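Local coordinates for soluble inorganic pyrophosphatase (Toxoplasma gondii, PDB 5WRT), which probably hydrolyses inorganic diphosphate to phosphate with magnesium as cofactor, this chain being the piece that carries the type I pyrophosphatase domain, at residues A[36-39]-A[45-48]; A[123-128]-A[137-142]. All blocks are in the same frame, centred on the assembly; numbering follows the deposited sequence.

Contact 1 (A[36-39]-A[45-48]); sequences FPNG and LLFN
Phe36 packs against Leu45 and Phe47. The two Phe rings lie alongside each other and point the same way, an oblique pair with centroids 5.3 Å apart and planes inclined at 46°; Phe36 CE1 approaches Phe47 CE2 to 3.4 Å. Leu45, with CG anti to N (chi1 -180°), brings CD1 to 3.9 Å from Phe36 CD1. Tyr222 of helix 214-232 touches both Phe36 and Leu45.

The Pro37 ring packs on the amide of Asn48 and on Leu46. Its CB is in van der Waals contact with Asn48 ND2 at 3.4 Å, the two side chains passing in opposite directions, and its CG faces Leu46 CB at 4.0 Å.

Polar linkage runs through one water, which accepts from Asn38 N and donates to Gly39 O and, at 2.8 Å, to Leu46 O. That carbonyl also lies at the edge of the Phe36 ring, near its plane. The backbone hydrogen bond from Gly39 N to Phe36 O (3.2 Å) closes the turn.

The chemistry implies that packing and one water bridge join the two segments, while backbone bonding to the strand comes just before them, between Leu35 and Asn48.

Contact 2 (A[123-128]-A[137-142]); sequences VVEIGS and VPVKVL
Glu125 and Val139 meet inside the closed five-strand barrel of the pyrophosphatase fold, in which strands 115-125 and 136-149 each pair with 152-161 but not with one another. The geometry agrees: their CA atoms, the nearest pair of the two segments, are 7.7 Å apart, and contact is made by side chains alone.

Two touches carry it. Glu125 CG lies 4.2 Å from Val139 CG1, so the aliphatic stem of the glutamate, not its carboxylate, does the packing. Further along, Ile126 CD1 meets Leu142 CD1 at 3.8 Å, methyl to methyl, the two side chains crossing at a slant.

The bend of Glu125 at chi2 (-81°) turns its carboxylate toward Gly127, two residues on. There OE2 accepts from Gly127 N at 2.8 Å, a bent bond (N-H...O 131°) arriving 51° out of the carboxylate plane, and also from Arg161 N; OE1 accepts from Asn92 ND2. Three donors thus grip the buried acid, which would be expected to stabilise its charge and fix its rotation.

Among its surroundings, Met49 of strand 47-53 and Ile160 of strand 152-161 border Glu125, Ala159 of the latter strand packs on Val139, and helix 183-193 covers Ile126 through Val183 and Ile187.

How the contacts relate
Contact 1 closes before contact 2 opens along the chain, and their centres are 12 Å apart. They share one sheet: strand 47-53, reached by contact 1, pairs antiparallel with strand 136-149 of contact 2, as a probable hydrogen bond from Val139 N to Phe47 O (2.6 Å) shows. Separately, Phe47 CD1 packs on Val141 CG2 at 3.6 Å. Contact 1 fastens a loop against the start of strand 47-53, where helix 214-232 packs; the Glu125-Val139 part of contact 2 lies inside the barrel, and Ile126 lies beyond its strand under helix 183-193. Contact 1 is away from the metal sites, whereas segment 123-128 directly follows Asp122, a magnesium ligand, with the Glu125 side chain about 13 Å from a bound magnesium ion.

Contact 1 (A[36-39]-A[45-48])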
loop_
_atom_site.group_PDB
_atom_site.type_symbol
_atom_site.label_atom_id
_atom_site.label_comp_id
_atom_site.label_asym_id
_atom_site.label_seq_id
_atom_site.Cartn_x
_atom_site.Cartn_y
_atom_site.Cartn_z
ATOM N N PHE A 36 -22.817 -13.856 15.481
ATOM C CA PHE A 36 -24.007 -13.459 14.734
ATOM C C PHE A 36 -24.880 -12.560 15.599
ATOM O O PHE A 36 -25.570 -13.052 16.506
ATOM C CB PHE A 36 -24.799 -14.683 14.267
ATOM C CG PHE A 36 -23.993 -15.657 13.457
ATOM C CD1 PHE A 36 -23.702 -15.397 12.128
ATOM C CD2 PHE A 36 -23.540 -16.840 14.018
ATOM C CE1 PHE A 36 -22.967 -16.293 11.377
ATOM C CE2 PHE A 36 -22.805 -17.740 13.270
ATOM C CZ PHE A 36 -22.518 -17.465 11.948
ATOM N N PRO A 37 -24.887 -11.245 15.369
ATOM C CA PRO A 37 -25.667 -10.356 16.246
ATOM C C PRO A 37 -27.167 -10.619 16.208
ATOM O O PRO A 37 -27.855 -10.323 17.191
ATOM C CB PRO A 37 -25.319 -8.953 15.727
ATOM C CG PRO A 37 -24.803 -9.166 14.339
ATOM C CD PRO A 37 -24.135 -10.504 14.343
ATOM N N ASN A 38 -27.697 -11.166 15.111
ATOM C CA ASN A 38 -29.101 -11.557 15.034
ATOM C C ASN A 38 -29.248 -13.033 14.677
ATOM O O ASN A 38 -30.190 -13.418 13.982
ATOM C CB ASN A 38 -29.869 -10.699 14.027
ATOM C CG ASN A 38 -29.502 -9.231 14.098
ATOM O OD1 ASN A 38 -29.186 -8.705 15.162
ATOM N ND2 ASN A 38 -29.551 -8.559 12.953
ATOM N N GLY A 39 -28.332 -13.867 15.148
ATOM C CA GLY A 39 -28.410 -15.289 14.904
ATOM C C GLY A 39 -28.003 -15.665 13.490
ATOM O O GLY A 39 -27.920 -14.836 12.585
ATOM N N LEU A 45 -27.508 -11.956 6.133
ATOM C CA LEU A 45 -26.676 -12.525 7.180
ATOM C C LEU A 45 -25.657 -11.501 7.661
ATOM O O LEU A 45 -24.909 -10.926 6.864
ATOM C CB LEU A 45 -25.972 -13.772 6.655
ATOM C CG LEU A 45 -25.054 -14.520 7.615
ATOM C CD1 LEU A 45 -25.820 -15.057 8.815
ATOM C CD2 LEU A 45 -24.368 -15.634 6.863
ATOM N N LEU A 46 -25.636 -11.270 8.970
ATOM C CA LEU A 46 -24.748 -10.298 9.587
ATOM C C LEU A 46 -23.760 -10.995 10.509
ATOM O O LEU A 46 -24.127 -11.913 11.249
ATOM C CB LEU A 46 -25.541 -9.252 10.377
ATOM C CG LEU A 46 -26.415 -8.309 9.549
ATOM C CD1 LEU A 46 -27.053 -7.250 10.435
ATOM C CD2 LEU A 46 -25.594 -7.663 8.443
ATOM N N PHE A 47 -22.508 -10.555 10.455
ATOM C CA PHE A 47 -21.473 -10.988 11.379
ATOM C C PHE A 47 -21.014 -9.766 12.157
ATOM O O PHE A 47 -20.948 -8.664 11.605
ATOM C CB PHE A 47 -20.261 -11.604 10.664
ATOM C CG PHE A 47 -20.592 -12.747 9.744
ATOM C CD1 PHE A 47 -21.143 -12.514 8.496
ATOM C CD2 PHE A 47 -20.324 -14.054 10.121
ATOM C CE1 PHE A 47 -21.433 -13.562 7.645
ATOM C CE2 PHE A 47 -20.612 -15.105 9.275
ATOM C CZ PHE A 47 -21.167 -14.860 8.035
ATOM N N ASN A 48 -20.690 -9.953 13.429
ATOM C CA ASN A 48 -20.122 -8.857 14.197
ATOM C C ASN A 48 -18.627 -8.762 13.933
ATOM O O ASN A 48 -17.933 -9.775 13.811
ATOM C CB ASN A 48 -20.396 -9.027 15.691
ATOM C CG ASN A 48 -21.601 -8.227 16.154
ATOM O OD1 ASN A 48 -21.894 -7.157 15.617
ATOM N ND2 ASN A 48 -22.296 -8.734 17.163
HETATM O O HOH W 1 -26.533 -12.093 12.675
#

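Contact 2 (A[123-128]-A[137-142])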
loop_
_atom_site.group_PDB
_atom_site.type_symbol
_atom_site.label_atom_id
_atom_site.label_comp_id
_atom_site.label_asym_id
_atom_site.label_seq_id
_atom_site.Cartn_x
_atom_site.Cartn_y
_atom_site.Cartn_z
ATOM N N VAL A 123 -10.818 -9.464 9.230
ATOM C CA VAL A 123 -11.845 -8.898 8.361
ATOM C C VAL A 123 -11.482 -7.454 8.031
ATOM O O VAL A 123 -11.047 -6.693 8.903
ATOM C CB VAL A 123 -13.251 -8.984 9.001
ATOM C CG1 VAL A 123 -13.258 -8.365 10.392
ATOM C CG2 VAL A 123 -14.293 -8.324 8.106
ATOM N N VAL A 124 -11.648 -7.086 6.762
ATOM C CA VAL A 124 -11.473 -5.717 6.294
ATOM C C VAL A 124 -12.853 -5.151 5.988
ATOM O O VAL A 124 -13.610 -5.736 5.202
ATOM C CB VAL A 124 -10.563 -5.650 5.057
ATOM C CG1 VAL A 124 -10.233 -4.209 4.717
ATOM C CG2 VAL A 124 -9.289 -6.448 5.286
ATOM N N GLU A 125 -13.182 -4.020 6.604
ATOM C CA GLU A 125 -14.443 -3.333 6.360
ATOM C C GLU A 125 -14.184 -2.166 5.418
ATOM O O GLU A 125 -13.308 -1.334 5.679
ATOM C CB GLU A 125 -15.063 -2.845 7.671
ATOM C CG GLU A 125 -16.550 -2.535 7.594
ATOM C CD GLU A 125 -16.837 -1.170 7.001
ATOM O OE1 GLU A 125 -16.147 -0.198 7.376
ATOM O OE2 GLU A 125 -17.757 -1.067 6.161
ATOM N N ILE A 126 -14.945 -2.104 4.326
ATOM C CA ILE A 126 -14.621 -1.224 3.211
ATOM C C ILE A 126 -15.472 0.042 3.208
ATOM O O ILE A 126 -15.403 0.827 2.255
ATOM C CB ILE A 126 -14.744 -1.971 1.874
ATOM C CG1 ILE A 126 -16.204 -2.328 1.595
ATOM C CG2 ILE A 126 -13.888 -3.229 1.890
ATOM C CD1 ILE A 126 -16.436 -2.909 0.220
ATOM N N GLY A 127 -16.259 0.269 4.254
ATOM C CA GLY A 127 -17.106 1.442 4.314
ATOM C C GLY A 127 -16.314 2.735 4.409
ATOM O O GLY A 127 -15.112 2.761 4.675
ATOM N N SER A 128 -17.025 3.841 4.181
ATOM C CA SER A 128 -16.382 5.150 4.125
ATOM C C SER A 128 -16.075 5.715 5.508
ATOM O O SER A 128 -15.073 6.419 5.672
ATOM C CB SER A 128 -17.266 6.129 3.350
ATOM O OG SER A 128 -16.591 7.353 3.124
ATOM N N VAL A 137 -19.321 -3.651 15.104
ATOM C CA VAL A 137 -20.301 -3.314 14.074
ATOM C C VAL A 137 -20.752 -4.576 13.348
ATOM O O VAL A 137 -19.928 -5.452 13.044
ATOM C CB VAL A 137 -19.739 -2.278 13.086
ATOM C CG1 VAL A 137 -19.487 -0.955 13.791
ATOM C CG2 VAL A 137 -18.461 -2.785 12.441
ATOM N N PRO A 138 -22.046 -4.720 13.065
ATOM C CA PRO A 138 -22.496 -5.834 12.221
ATOM C C PRO A 138 -22.135 -5.570 10.767
ATOM O O PRO A 138 -22.356 -4.475 10.247
ATOM C CB PRO A 138 -24.017 -5.857 12.431
ATOM C CG PRO A 138 -24.286 -4.921 13.582
ATOM C CD PRO A 138 -23.173 -3.927 13.576
ATOM N N VAL A 139 -21.580 -6.585 10.111
ATOM C CA VAL A 139 -21.117 -6.449 8.739
ATOM C C VAL A 139 -21.700 -7.574 7.897
ATOM O O VAL A 139 -21.999 -8.665 8.394
ATOM C CB VAL A 139 -19.571 -6.454 8.645
ATOM C CG1 VAL A 139 -18.979 -5.331 9.482
ATOM C CG2 VAL A 139 -19.012 -7.805 9.076
ATOM N N LYS A 140 -21.862 -7.295 6.608
ATOM C CA LYS A 140 -22.207 -8.308 5.622
ATOM C C LYS A 140 -20.943 -8.697 4.870
ATOM O O LYS A 140 -20.227 -7.830 4.356
ATOM C CB LYS A 140 -23.276 -7.801 4.655
ATOM C CG LYS A 140 -23.539 -8.728 3.481
ATOM C CD LYS A 140 -24.766 -8.294 2.696
ATOM C CE LYS A 140 -24.756 -6.799 2.427
ATOM N NZ LYS A 140 -25.845 -6.397 1.494
ATOM N N VAL A 141 -20.674 -9.994 4.815
ATOM C CA VAL A 141 -19.448 -10.504 4.216
ATOM C C VAL A 141 -19.586 -10.503 2.698
ATOM O O VAL A 141 -20.594 -10.970 2.153
ATOM C CB VAL A 141 -19.135 -11.906 4.759
ATOM C CG1 VAL A 141 -18.247 -12.654 3.811
ATOM C CG2 VAL A 141 -18.483 -11.796 6.132
ATOM N N LEU A 142 -18.566 -9.979 2.011
ATOM C CA LEU A 142 -18.592 -9.837 0.563
ATOM C C LEU A 142 -17.603 -10.732 -0.170
ATOM O O LEU A 142 -17.806 -11.003 -1.357
ATOM C CB LEU A 142 -18.308 -8.380 0.170
ATOM C CG LEU A 142 -19.265 -7.322 0.717
ATOM C CD1 LEU A 142 -18.682 -5.928 0.526
ATOM C CD2 LEU A 142 -20.625 -7.439 0.054
#